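Local coordinates for protein STU0660 (Streptococcus thermophilus, PDB 3ZTH) that probably binds double-stranded DNA as a large Csn2 protein of CRISPR-mediated bacterial immunity, and carries magnesium ions, at residues H263-V267 with E268-E272; Q121-L124 with I125-A128; L86-Q89 with M90-K93; D51-I54 with F55-E59; S214-I217 with F218-I222. One frame throughout, in Å; residues are numbered along the deposited sequence.

Overall arrangement
All five contacts are local, each joining neighbouring residues of one continuous run, and they sample distant parts of an elongated chain. Along the sequence the order is contact 4, 3, 2, 5, 1. Contact 5 lies on helix 212-228, which links two parallel strands of the central mixed sheet, and contact 3, with nearest atoms about 7 Å away, closes helix 83-89. Contact 1 starts helix 267-277, just after the sheet's antiparallel outer strand 261-263. Contacts 1 and 2 mark the extremes, with centres about 71 Å apart on opposite sides of the chain's centre. Contacts 2 and 3 reach the second subunit, whereas contacts 4 and 5 touch the third, so four of the five lie where subunits meet.

Contact 1 of 5, residues H263-V267 with E268-E272; sequences HLYDV and EFMYE
Tyr265 and Phe269 form a T-shaped aromatic pair, the edge of Phe269 directed at the face of Tyr265 with planes at 65° and centroids 5.3 Å apart. The Phe269 atom over that face is CE2, displaced toward the rim, while CD2 rests 3.7 Å from Tyr265 CB. With CG anti to the backbone N (chi1 175°), the Phe269 ring swings out from the helix, where it meets Tyr265.

Apolar contacts come mostly from selenomethionine Met270. Its CG lies in the plane of the Tyr265 ring, at the edge, and 3.8 Å from Tyr265 CB; farther out, SE meets Leu264 CD2 at 4.0 Å, the two side chains crossing at about a right angle. Leu293 and Phe289 of helix 286-296 also pack on Met270.

The setting is the first turn of helix 267-277, reached from strand 261-263 through the loop Leu264 to Asp266, an N-cap residue whose side chain makes no capping bond. Backbone bonds then begin the helix: Met270 N donates to Asp266 O at 3.1 Å, and Tyr271 N to Val267 O at 2.8 Å. Among charged groups, Glu268 forms a salt bridge with Arg286, while its N bonds to Glu248 OE2.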
# COMPACT_ATOMS: atom_id res chain seq x y z
N HIS A 263 -5.13 -9.07 -48.66
CA HIS A 263 -5.04 -10.43 -48.16
C HIS A 263 -5.02 -11.31 -49.40
O HIS A 263 -5.52 -10.90 -50.45
CB HIS A 263 -6.20 -10.78 -47.22
CG HIS A 263 -7.55 -10.66 -47.84
ND1 HIS A 263 -7.98 -11.47 -48.87
CD2 HIS A 263 -8.60 -9.85 -47.54
CE1 HIS A 263 -9.24 -11.18 -49.17
NE2 HIS A 263 -9.63 -10.19 -48.38
N LEU A 264 -4.40 -12.48 -49.32
CA LEU A 264 -4.33 -13.38 -50.47
C LEU A 264 -5.71 -13.90 -50.84
O LEU A 264 -6.67 -13.79 -50.06
CB LEU A 264 -3.40 -14.57 -50.19
CG LEU A 264 -1.90 -14.31 -50.03
CD1 LEU A 264 -1.17 -15.62 -49.77
CD2 LEU A 264 -1.35 -13.65 -51.29
N TYR A 265 -5.79 -14.46 -52.05
CA TYR A 265 -7.03 -15.04 -52.57
C TYR A 265 -6.89 -16.55 -52.37
O TYR A 265 -5.97 -17.01 -51.70
CB TYR A 265 -7.17 -14.76 -54.07
CG TYR A 265 -7.18 -13.30 -54.48
CD1 TYR A 265 -8.22 -12.44 -54.10
CD2 TYR A 265 -6.17 -12.79 -55.30
CE1 TYR A 265 -8.26 -11.11 -54.54
CE2 TYR A 265 -6.20 -11.47 -55.75
CZ TYR A 265 -7.24 -10.64 -55.37
OH TYR A 265 -7.27 -9.35 -55.86
N ASP A 266 -7.81 -17.31 -52.95
CA ASP A 266 -7.73 -18.77 -52.85
C ASP A 266 -6.53 -19.17 -53.71
O ASP A 266 -6.24 -18.51 -54.71
CB ASP A 266 -8.99 -19.44 -53.39
CG ASP A 266 -10.20 -19.20 -52.50
OD1 ASP A 266 -10.18 -19.64 -51.33
OD2 ASP A 266 -11.17 -18.58 -52.98
N VAL A 267 -5.85 -20.23 -53.31
CA VAL A 267 -4.68 -20.73 -54.02
C VAL A 267 -4.96 -21.16 -55.46
O VAL A 267 -4.23 -20.80 -56.38
CB VAL A 267 -4.04 -21.91 -53.25
CG1 VAL A 267 -2.73 -22.32 -53.90
CG2 VAL A 267 -3.84 -21.52 -51.80
N GLU A 268 -6.01 -21.95 -55.67
CA GLU A 268 -6.34 -22.39 -57.02
C GLU A 268 -6.64 -21.18 -57.91
O GLU A 268 -6.26 -21.13 -59.08
CB GLU A 268 -7.53 -23.35 -57.00
CG GLU A 268 -7.86 -23.95 -58.37
CD GLU A 268 -6.65 -24.60 -59.03
OE1 GLU A 268 -5.79 -25.18 -58.31
OE2 GLU A 268 -6.55 -24.55 -60.28
N PHE A 269 -7.34 -20.20 -57.34
CA PHE A 269 -7.66 -19.00 -58.09
C PHE A 269 -6.37 -18.34 -58.58
O PHE A 269 -6.21 -18.06 -59.76
CB PHE A 269 -8.45 -18.03 -57.20
CG PHE A 269 -8.73 -16.70 -57.86
CD1 PHE A 269 -9.82 -16.54 -58.71
CD2 PHE A 269 -7.86 -15.62 -57.65
CE1 PHE A 269 -10.05 -15.31 -59.34
CE2 PHE A 269 -8.08 -14.39 -58.29
CZ PHE A 269 -9.18 -14.24 -59.14
N MSE A 270 -5.44 -18.10 -57.65
CA MSE A 270 -4.18 -17.46 -57.99
C MSE A 270 -3.30 -18.28 -58.92
O MSE A 270 -2.59 -17.73 -59.77
CB MSE A 270 -3.41 -17.13 -56.72
CG MSE A 270 -4.15 -16.17 -55.81
SE MSE A 270 -3.05 -15.61 -54.32
CE MSE A 270 -3.22 -17.19 -53.22
N TYR A 271 -3.34 -19.60 -58.76
CA TYR A 271 -2.53 -20.45 -59.62
C TYR A 271 -2.94 -20.23 -61.07
O TYR A 271 -2.10 -19.99 -61.93
CB TYR A 271 -2.74 -21.92 -59.25
CG TYR A 271 -1.94 -22.87 -60.11
CD1 TYR A 271 -0.58 -23.07 -59.89
CD2 TYR A 271 -2.55 -23.57 -61.15
CE1 TYR A 271 0.16 -23.94 -60.68
CE2 TYR A 271 -1.82 -24.45 -61.95
CZ TYR A 271 -0.47 -24.62 -61.71
OH TYR A 271 0.26 -25.48 -62.50
N GLU A 272 -4.24 -20.31 -61.33
CA GLU A 272 -4.74 -20.13 -62.68
C GLU A 272 -4.40 -18.76 -63.25
O GLU A 272 -3.95 -18.66 -64.39
CB GLU A 272 -6.25 -20.40 -62.73
CG GLU A 272 -6.57 -21.90 -62.80
CD GLU A 272 -8.01 -22.24 -62.43
OE1 GLU A 272 -8.93 -21.51 -62.88
OE2 GLU A 272 -8.22 -23.24 -61.71

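Contact 2 of 5, residues Q121-L124 with I125-A128; sequences QVEL and IEEA
Leu124 and Ile125 bury the most surface in this stretch of helix 109-130, a regular alpha-helix whose i to i+4 ladder spans the whole contact. Each contributes one backbone end to it: Leu124 O receives Ala128 N at 2.9 Å, and Ile125 N gives its hydrogen to Gln121 O at 3.0 Å.

Ile125 folds back over the preceding turn. Its CG1 stands anti to the carbonyl carbon and beside the backbone N (chi1 -65°), which brings this methylene within 3.0 Å of Gln121 O. Leu124 instead sends CD2 across the Glu127 side chain, obliquely, toward OE1. Both residues also face the second subunit, where Leu124 packs on His114 and Ile125 on Ile111; the helix is thus part of an intersubunit surface far from the centre of the chain.

Glu123 is the third main contributor. It runs side by side with Glu126, both pointing the same way, and their carboxylate planes are turned 61° apart. Such like charges would be expected to repel, yet Asn146 bonds to both, through ND2 to Glu123 OE1 and, weakly, through its backbone N to Glu126 OE2. The two acidic groups approach most closely at Glu123 OE1 and Glu126 OE1, 3.5 Å apart.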
# COMPACT_ATOMS: atom_id res chain seq x y z
N GLN A 121 -9.68 -30.19 10.37
CA GLN A 121 -8.48 -30.01 11.18
C GLN A 121 -8.35 -28.54 11.56
O GLN A 121 -7.73 -28.19 12.56
CB GLN A 121 -7.25 -30.46 10.40
CG GLN A 121 -7.18 -31.95 10.25
CD GLN A 121 -7.22 -32.65 11.59
OE1 GLN A 121 -6.35 -32.42 12.44
NE2 GLN A 121 -8.23 -33.49 11.79
N VAL A 122 -8.95 -27.67 10.74
CA VAL A 122 -8.92 -26.25 11.00
C VAL A 122 -9.86 -25.99 12.18
O VAL A 122 -9.46 -25.40 13.18
CB VAL A 122 -9.39 -25.44 9.77
CG1 VAL A 122 -9.66 -23.99 10.14
CG2 VAL A 122 -8.33 -25.52 8.68
N GLU A 123 -11.10 -26.47 12.05
CA GLU A 123 -12.09 -26.32 13.11
C GLU A 123 -11.56 -26.86 14.42
O GLU A 123 -11.99 -26.44 15.49
CB GLU A 123 -13.37 -27.07 12.73
CG GLU A 123 -14.09 -26.48 11.54
CD GLU A 123 -14.90 -25.25 11.90
OE1 GLU A 123 -14.41 -24.44 12.72
OE2 GLU A 123 -16.01 -25.10 11.36
N LEU A 124 -10.61 -27.79 14.34
CA LEU A 124 -10.02 -28.35 15.54
C LEU A 124 -8.96 -27.40 16.08
O LEU A 124 -8.90 -27.14 17.28
CB LEU A 124 -9.37 -29.72 15.26
CG LEU A 124 -10.27 -30.89 14.86
CD1 LEU A 124 -9.44 -32.17 14.89
CD2 LEU A 124 -11.48 -31.00 15.79
N ILE A 125 -8.14 -26.86 15.18
CA ILE A 125 -7.10 -25.93 15.59
C ILE A 125 -7.75 -24.70 16.24
O ILE A 125 -7.19 -24.12 17.17
CB ILE A 125 -6.21 -25.50 14.40
CG1 ILE A 125 -5.44 -26.72 13.88
CG2 ILE A 125 -5.23 -24.43 14.83
CD1 ILE A 125 -4.51 -26.41 12.72
N GLU A 126 -8.93 -24.33 15.76
CA GLU A 126 -9.65 -23.19 16.32
C GLU A 126 -10.07 -23.49 17.75
O GLU A 126 -9.71 -22.77 18.68
CB GLU A 126 -10.90 -22.88 15.49
CG GLU A 126 -11.68 -21.68 16.00
CD GLU A 126 -13.01 -21.48 15.28
OE1 GLU A 126 -13.91 -22.33 15.44
OE2 GLU A 126 -13.15 -20.47 14.56
N GLU A 127 -10.84 -24.55 17.93
CA GLU A 127 -11.32 -24.94 19.24
C GLU A 127 -10.20 -25.11 20.26
O GLU A 127 -10.24 -24.51 21.33
CB GLU A 127 -12.12 -26.24 19.14
CG GLU A 127 -13.40 -26.10 18.35
CD GLU A 127 -14.26 -27.35 18.41
OE1 GLU A 127 -13.78 -28.41 17.96
OE2 GLU A 127 -15.40 -27.26 18.91
N ALA A 128 -9.21 -25.93 19.93
CA ALA A 128 -8.09 -26.16 20.84
C ALA A 128 -7.41 -24.84 21.17
O ALA A 128 -6.75 -24.70 22.20
CB ALA A 128 -7.10 -27.10 20.19

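Contact 3 of 5, residues L86-Q89 with M90-K93; sequences LLEQ and MEYK
The carboxylates of Glu88 and Glu91 are nearly parallel, their planes 19° apart, but do not meet face to face. What approaches the Glu91 group is aliphatic: Glu88 CG lies 3.7 Å from Glu91 OE1, while Leu87 CG stands 4.0 Å from Glu91 OE2, so the two oxygens rest against successive residues of the preceding turn. Glu91 is extended beyond CG, with that methylene 3.3 Å from Leu87 O.

Lys93 reaches the same group end-on: its extended chain brings NZ to Glu91 OE1 in a 2.7 Å salt bridge, nearly in line with the C-O bond. The opposite charge probably steadies the Glu91 carboxylate and may offset the nearby one of Glu88.

On the buried side, Leu86 and selenomethionine Met90 lie side by side and point the same way, CD2 and SE 3.8 Å apart. Met90 also packs on Leu183 and Met187 of helix 177-192, and its O accepts from Tyr142 OH of the second subunit.

In the backbone, Met90 N donates to Leu87 O at 3.0 Å and only weakly to Leu86 O; Glu91 N bonds weakly to Glu88 O. This 3-10-like tightening is common at the C-terminal end of an alpha-helix, here where the chain leaves for the loop before helix 97-106.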
# COMPACT_ATOMS: atom_id res chain seq x y z
N LEU A 86 4.14 -17.18 -22.00
CA LEU A 86 3.70 -18.56 -22.01
C LEU A 86 3.79 -19.15 -20.60
O LEU A 86 2.84 -19.78 -20.11
CB LEU A 86 4.54 -19.34 -23.01
CG LEU A 86 3.96 -20.70 -23.41
CD1 LEU A 86 4.41 -21.03 -24.83
CD2 LEU A 86 4.40 -21.77 -22.41
N LEU A 87 4.92 -18.95 -19.92
CA LEU A 87 5.05 -19.45 -18.56
C LEU A 87 3.96 -18.85 -17.68
O LEU A 87 3.36 -19.55 -16.85
CB LEU A 87 6.42 -19.09 -17.99
CG LEU A 87 6.64 -19.44 -16.51
CD1 LEU A 87 6.47 -20.94 -16.29
CD2 LEU A 87 8.03 -18.99 -16.08
N GLU A 88 3.69 -17.56 -17.86
CA GLU A 88 2.67 -16.86 -17.08
C GLU A 88 1.27 -17.44 -17.27
O GLU A 88 0.46 -17.43 -16.34
CB GLU A 88 2.67 -15.37 -17.41
CG GLU A 88 3.52 -14.55 -16.45
CD GLU A 88 3.81 -13.13 -16.95
OE1 GLU A 88 2.88 -12.47 -17.48
OE2 GLU A 88 4.97 -12.68 -16.80
N GLN A 89 0.98 -17.94 -18.47
CA GLN A 89 -0.33 -18.53 -18.72
C GLN A 89 -0.48 -19.88 -18.03
O GLN A 89 -1.59 -20.40 -17.89
CB GLN A 89 -0.57 -18.70 -20.23
CG GLN A 89 -0.90 -17.41 -20.95
CD GLN A 89 -2.05 -16.65 -20.31
OE1 GLN A 89 -3.16 -17.17 -20.15
NE2 GLN A 89 -1.78 -15.41 -19.94
N MSE A 90 0.64 -20.46 -17.60
CA MSE A 90 0.61 -21.75 -16.94
C MSE A 90 0.71 -21.66 -15.41
O MSE A 90 0.75 -22.68 -14.71
CB MSE A 90 1.69 -22.65 -17.53
CG MSE A 90 1.38 -23.00 -18.98
SE MSE A 90 2.67 -24.09 -19.89
CE MSE A 90 2.06 -25.84 -19.32
N GLU A 91 0.74 -20.44 -14.90
CA GLU A 91 0.78 -20.22 -13.47
C GLU A 91 -0.66 -19.92 -13.03
O GLU A 91 -1.46 -19.40 -13.82
CB GLU A 91 1.70 -19.04 -13.13
CG GLU A 91 3.14 -19.25 -13.57
CD GLU A 91 4.02 -18.02 -13.33
OE1 GLU A 91 3.52 -16.89 -13.55
OE2 GLU A 91 5.20 -18.18 -12.96
N TYR A 92 -0.99 -20.26 -11.79
CA TYR A 92 -2.34 -20.03 -11.30
C TYR A 92 -2.50 -18.60 -10.81
O TYR A 92 -2.17 -18.28 -9.67
CB TYR A 92 -2.65 -21.02 -10.18
CG TYR A 92 -4.09 -20.98 -9.72
CD1 TYR A 92 -5.05 -21.75 -10.37
CD2 TYR A 92 -4.49 -20.17 -8.66
CE1 TYR A 92 -6.39 -21.73 -9.96
CE2 TYR A 92 -5.83 -20.14 -8.24
CZ TYR A 92 -6.77 -20.92 -8.90
OH TYR A 92 -8.09 -20.92 -8.50
N LYS A 93 -2.98 -17.73 -11.69
CA LYS A 93 -3.21 -16.33 -11.35
C LYS A 93 -4.52 -15.92 -11.98
O LYS A 93 -5.13 -16.69 -12.73
CB LYS A 93 -2.10 -15.44 -11.92
CG LYS A 93 -0.72 -15.66 -11.36
CD LYS A 93 0.28 -14.84 -12.17
CE LYS A 93 1.73 -15.12 -11.78
NZ LYS A 93 2.69 -14.43 -12.72

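Contact 4 of 5, residues D51-I54 with F55-E59; sequences DLSI and FDYEE
A Schellman motif closes the short helix 49-52, joining Leu52 and Ser53 to the turn formed by Phe55, Asp56 and Tyr57. Its two defining bonds run from Tyr57 N to Leu52 O, at 2.8 Å, and from Asp56 N to Ser53 O, at 2.9 Å. Asp56, the C-prime residue, has the positive phi (61°) that lets the chain reverse, and a type I' beta turn from Phe55 to Glu58 carries it onward.

Leu52 O is gripped twice, because Phe55 N donates to it as well, also at 2.8 Å. The two donors reach this oxygen from opposite faces of the carbonyl plane, and together they hold the end of this weakly bonded helix to the backbone on either side of Asp56. The Leu52 side chain lies against the outgoing chain: CB touches Tyr57 CA, and CD2 meets Glu58 O and Glu59 CA.

Tyr57 folds back so that Ser53 CA makes a CH-pi contact over one ring face, 4.2 Å from the centroid and 23° off the normal. Ser53 OG lies among three carbonyl oxygens, Glu50 O, Ser49 O and Asn169 O of the third subunit, which its one proton can serve only in turn or shared. Ile54 packs on Trp174 of that subunit, while Phe55 faces Tyr33 and Ile37 of helix 28-43.

Beside Phe55 and pointing the same way, Ile54 has CG1 between the backbone N and the carbonyl carbon (chi1 62°), which lays the ethyl branch over the ring: CG1 is 3.6 Å from the centroid, and CD1 is 3.5 Å from Phe55 CZ.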
# COMPACT_ATOMS: atom_id res chain seq x y z
N ASP A 51 -2.59 7.65 -23.70
CA ASP A 51 -2.75 6.52 -24.60
C ASP A 51 -3.69 6.89 -25.73
O ASP A 51 -3.49 6.49 -26.88
CB ASP A 51 -3.34 5.30 -23.87
CG ASP A 51 -2.41 4.73 -22.82
OD1 ASP A 51 -1.19 4.72 -23.03
OD2 ASP A 51 -2.92 4.25 -21.79
N LEU A 52 -4.71 7.68 -25.42
CA LEU A 52 -5.70 8.08 -26.41
C LEU A 52 -5.36 9.35 -27.19
O LEU A 52 -6.12 9.76 -28.07
CB LEU A 52 -7.07 8.22 -25.74
CG LEU A 52 -7.49 6.95 -24.98
CD1 LEU A 52 -8.73 7.22 -24.15
CD2 LEU A 52 -7.75 5.83 -25.97
N SER A 53 -4.22 9.96 -26.86
CA SER A 53 -3.77 11.19 -27.52
C SER A 53 -3.98 11.14 -29.03
O SER A 53 -4.73 11.94 -29.58
CB SER A 53 -2.29 11.42 -27.26
OG SER A 53 -2.02 11.36 -25.87
N ILE A 54 -3.30 10.20 -29.68
CA ILE A 54 -3.36 10.03 -31.13
C ILE A 54 -4.76 9.76 -31.69
O ILE A 54 -4.98 9.85 -32.90
CB ILE A 54 -2.43 8.88 -31.58
CG1 ILE A 54 -2.89 7.56 -30.96
CG2 ILE A 54 -1.00 9.20 -31.21
CD1 ILE A 54 -2.15 6.33 -31.46
N PHE A 55 -5.71 9.41 -30.84
CA PHE A 55 -7.05 9.16 -31.32
C PHE A 55 -7.98 10.29 -30.88
O PHE A 55 -9.19 10.12 -30.81
CB PHE A 55 -7.56 7.83 -30.78
CG PHE A 55 -6.69 6.66 -31.15
CD1 PHE A 55 -6.56 6.26 -32.47
CD2 PHE A 55 -5.99 5.96 -30.16
CE1 PHE A 55 -5.75 5.18 -32.82
CE2 PHE A 55 -5.18 4.88 -30.50
CZ PHE A 55 -5.06 4.49 -31.83
N ASP A 56 -7.39 11.44 -30.57
CA ASP A 56 -8.17 12.58 -30.10
C ASP A 56 -8.91 12.26 -28.80
O ASP A 56 -10.09 12.59 -28.65
CB ASP A 56 -9.17 13.02 -31.17
CG ASP A 56 -8.67 14.19 -31.97
OD1 ASP A 56 -7.51 14.14 -32.45
OD2 ASP A 56 -9.44 15.17 -32.12
N TYR A 57 -8.20 11.60 -27.89
CA TYR A 57 -8.73 11.23 -26.58
C TYR A 57 -10.02 10.43 -26.63
O TYR A 57 -10.81 10.44 -25.69
CB TYR A 57 -8.91 12.50 -25.75
CG TYR A 57 -7.63 13.30 -25.70
CD1 TYR A 57 -6.60 12.92 -24.84
CD2 TYR A 57 -7.41 14.36 -26.58
CE1 TYR A 57 -5.37 13.58 -24.87
CE2 TYR A 57 -6.19 15.02 -26.62
CZ TYR A 57 -5.17 14.62 -25.76
OH TYR A 57 -3.96 15.26 -25.80
N GLU A 58 -10.21 9.74 -27.75
CA GLU A 58 -11.38 8.89 -27.96
C GLU A 58 -10.83 7.46 -28.00
O GLU A 58 -9.77 7.23 -28.57
CB GLU A 58 -12.04 9.23 -29.29
CG GLU A 58 -13.55 9.33 -29.21
CD GLU A 58 -14.00 10.49 -28.34
OE1 GLU A 58 -13.77 11.65 -28.75
OE2 GLU A 58 -14.56 10.25 -27.25
N GLU A 59 -11.54 6.52 -27.39
CA GLU A 59 -11.06 5.14 -27.39
C GLU A 59 -11.07 4.55 -28.79
O GLU A 59 -12.02 4.75 -29.54
CB GLU A 59 -11.92 4.28 -26.47
CG GLU A 59 -12.24 4.94 -25.14
CD GLU A 59 -12.74 3.95 -24.11
OE1 GLU A 59 -13.52 3.04 -24.47
OE2 GLU A 59 -12.37 4.10 -22.92

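Contact 5 of 5, residues S214-I217 with F218-I222; sequences SYTI and FYRQI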
# COMPACT_ATOMS: atom_id res chain seq x y z
N SER A 214 10.94 -27.41 -36.15
CA SER A 214 10.13 -27.40 -34.94
C SER A 214 8.84 -26.63 -35.19
O SER A 214 7.75 -27.08 -34.79
CB SER A 214 10.89 -26.76 -33.77
OG SER A 214 11.88 -27.64 -33.25
N TYR A 215 8.95 -25.49 -35.85
CA TYR A 215 7.78 -24.68 -36.12
C TYR A 215 6.70 -25.47 -36.86
O TYR A 215 5.50 -25.35 -36.57
CB TYR A 215 8.17 -23.44 -36.93
CG TYR A 215 7.03 -22.48 -37.07
CD1 TYR A 215 6.78 -21.53 -36.08
CD2 TYR A 215 6.14 -22.58 -38.14
CE1 TYR A 215 5.68 -20.69 -36.16
CE2 TYR A 215 5.03 -21.74 -38.22
CZ TYR A 215 4.81 -20.80 -37.23
OH TYR A 215 3.72 -19.96 -37.30
N THR A 216 7.12 -26.29 -37.81
CA THR A 216 6.21 -27.14 -38.58
C THR A 216 5.44 -28.06 -37.60
O THR A 216 4.24 -28.30 -37.77
CB THR A 216 7.03 -27.97 -39.59
OG1 THR A 216 7.65 -27.09 -40.52
CG2 THR A 216 6.16 -28.98 -40.33
N ILE A 217 6.13 -28.57 -36.59
CA ILE A 217 5.49 -29.42 -35.60
C ILE A 217 4.43 -28.61 -34.84
O ILE A 217 3.29 -29.06 -34.63
CB ILE A 217 6.53 -29.99 -34.60
CG1 ILE A 217 7.43 -30.99 -35.33
CG2 ILE A 217 5.84 -30.63 -33.40
CD1 ILE A 217 8.56 -31.56 -34.46
N PHE A 218 4.82 -27.41 -34.42
CA PHE A 218 3.93 -26.50 -33.70
C PHE A 218 2.72 -26.12 -34.55
O PHE A 218 1.59 -26.07 -34.05
CB PHE A 218 4.71 -25.24 -33.32
CG PHE A 218 3.84 -24.04 -33.07
CD1 PHE A 218 3.17 -23.88 -31.86
CD2 PHE A 218 3.68 -23.07 -34.06
CE1 PHE A 218 2.35 -22.78 -31.64
CE2 PHE A 218 2.86 -21.97 -33.85
CZ PHE A 218 2.19 -21.82 -32.64
N TYR A 219 2.96 -25.85 -35.83
CA TYR A 219 1.89 -25.45 -36.74
C TYR A 219 0.87 -26.56 -36.99
O TYR A 219 -0.33 -26.29 -37.13
CB TYR A 219 2.48 -24.96 -38.07
CG TYR A 219 1.45 -24.60 -39.12
CD1 TYR A 219 0.68 -23.45 -39.01
CD2 TYR A 219 1.25 -25.42 -40.24
CE1 TYR A 219 -0.27 -23.12 -39.97
CE2 TYR A 219 0.32 -25.10 -41.20
CZ TYR A 219 -0.44 -23.95 -41.07
OH TYR A 219 -1.37 -23.63 -42.04
N ARG A 220 1.33 -27.81 -37.05
CA ARG A 220 0.41 -28.93 -37.24
C ARG A 220 -0.50 -29.00 -36.01
O ARG A 220 -1.70 -29.24 -36.12
CB ARG A 220 1.16 -30.24 -37.40
CG ARG A 220 1.89 -30.37 -38.72
CD ARG A 220 2.66 -31.68 -38.78
NE ARG A 220 3.54 -31.72 -39.96
CZ ARG A 220 3.11 -31.67 -41.21
NH1 ARG A 220 1.81 -31.59 -41.48
NH2 ARG A 220 3.99 -31.69 -42.21
N GLN A 221 0.09 -28.79 -34.84
CA GLN A 221 -0.68 -28.81 -33.60
C GLN A 221 -1.78 -27.76 -33.61
O GLN A 221 -2.92 -28.08 -33.30
CB GLN A 221 0.24 -28.60 -32.40
CG GLN A 221 1.01 -29.86 -32.03
CD GLN A 221 2.11 -29.61 -31.00
OE1 GLN A 221 1.93 -28.84 -30.06
NE2 GLN A 221 3.24 -30.29 -31.18
N ILE A 222 -1.47 -26.52 -33.98
CA ILE A 222 -2.52 -25.52 -33.99
C ILE A 222 -3.58 -25.81 -35.05
O ILE A 222 -4.75 -25.48 -34.86
CB ILE A 222 -1.98 -24.06 -34.15
CG1 ILE A 222 -1.31 -23.87 -35.50
CG2 ILE A 222 -1.00 -23.74 -33.03
CD1 ILE A 222 -0.79 -22.46 -35.67
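Tyr215 O accepts a short backbone bond from Tyr219 N, 2.7 Å long and nearly in line with the carbonyl. The same i to i+4 pattern continues through Phe218 N to Ser214 O, Arg220 N to Thr216 O and Gln221 N to Ile217 O, giving regular alpha-helix throughout. Tyr215 O also lies in the plane of the Phe218 ring, at its edge.

The principal side-chain meeting is between Tyr215 and Phe218. Their rings are oblique, with planes at 55° and centroids 5.3 Å apart. Phe218 CD2 is placed over one face of Tyr215, toward the rim, and comes within 3.8 Å of Tyr215 CE1. In Tyr215, CG stands anti to the backbone N (chi1 -172°), which carries the ring forward along the helix; CE2 consequently approaches Tyr219 CB at 4.1 Å.

Two further pairs run side by side one turn apart. The Thr216 CG2 methyl lies 3.8 Å from Arg220 NE, oblique to the guanidinium, whereas Ile217 CG2 lies 3.4 Å from Gln221 NE2. Thr216 OG1 turns to its own helix, bonding to Glu212 O, and also meets Arg306 NH2 of the third subunit. Glu212 is itself a magnesium-binding residue, although no ion is bound there in this chain.

The segment belongs to helix 212-228 of a beta-alpha-beta crossover between parallel strands 199-204 and 232-237, in keeping with a P-loop NTPase-like core. Tyr215 and Ile222 pack on Leu236 of strand 232-237, Tyr219 and Ile222 on Ile20 of strand 20-24, and Phe218 on Ile178 and Leu185 of helix 177-192.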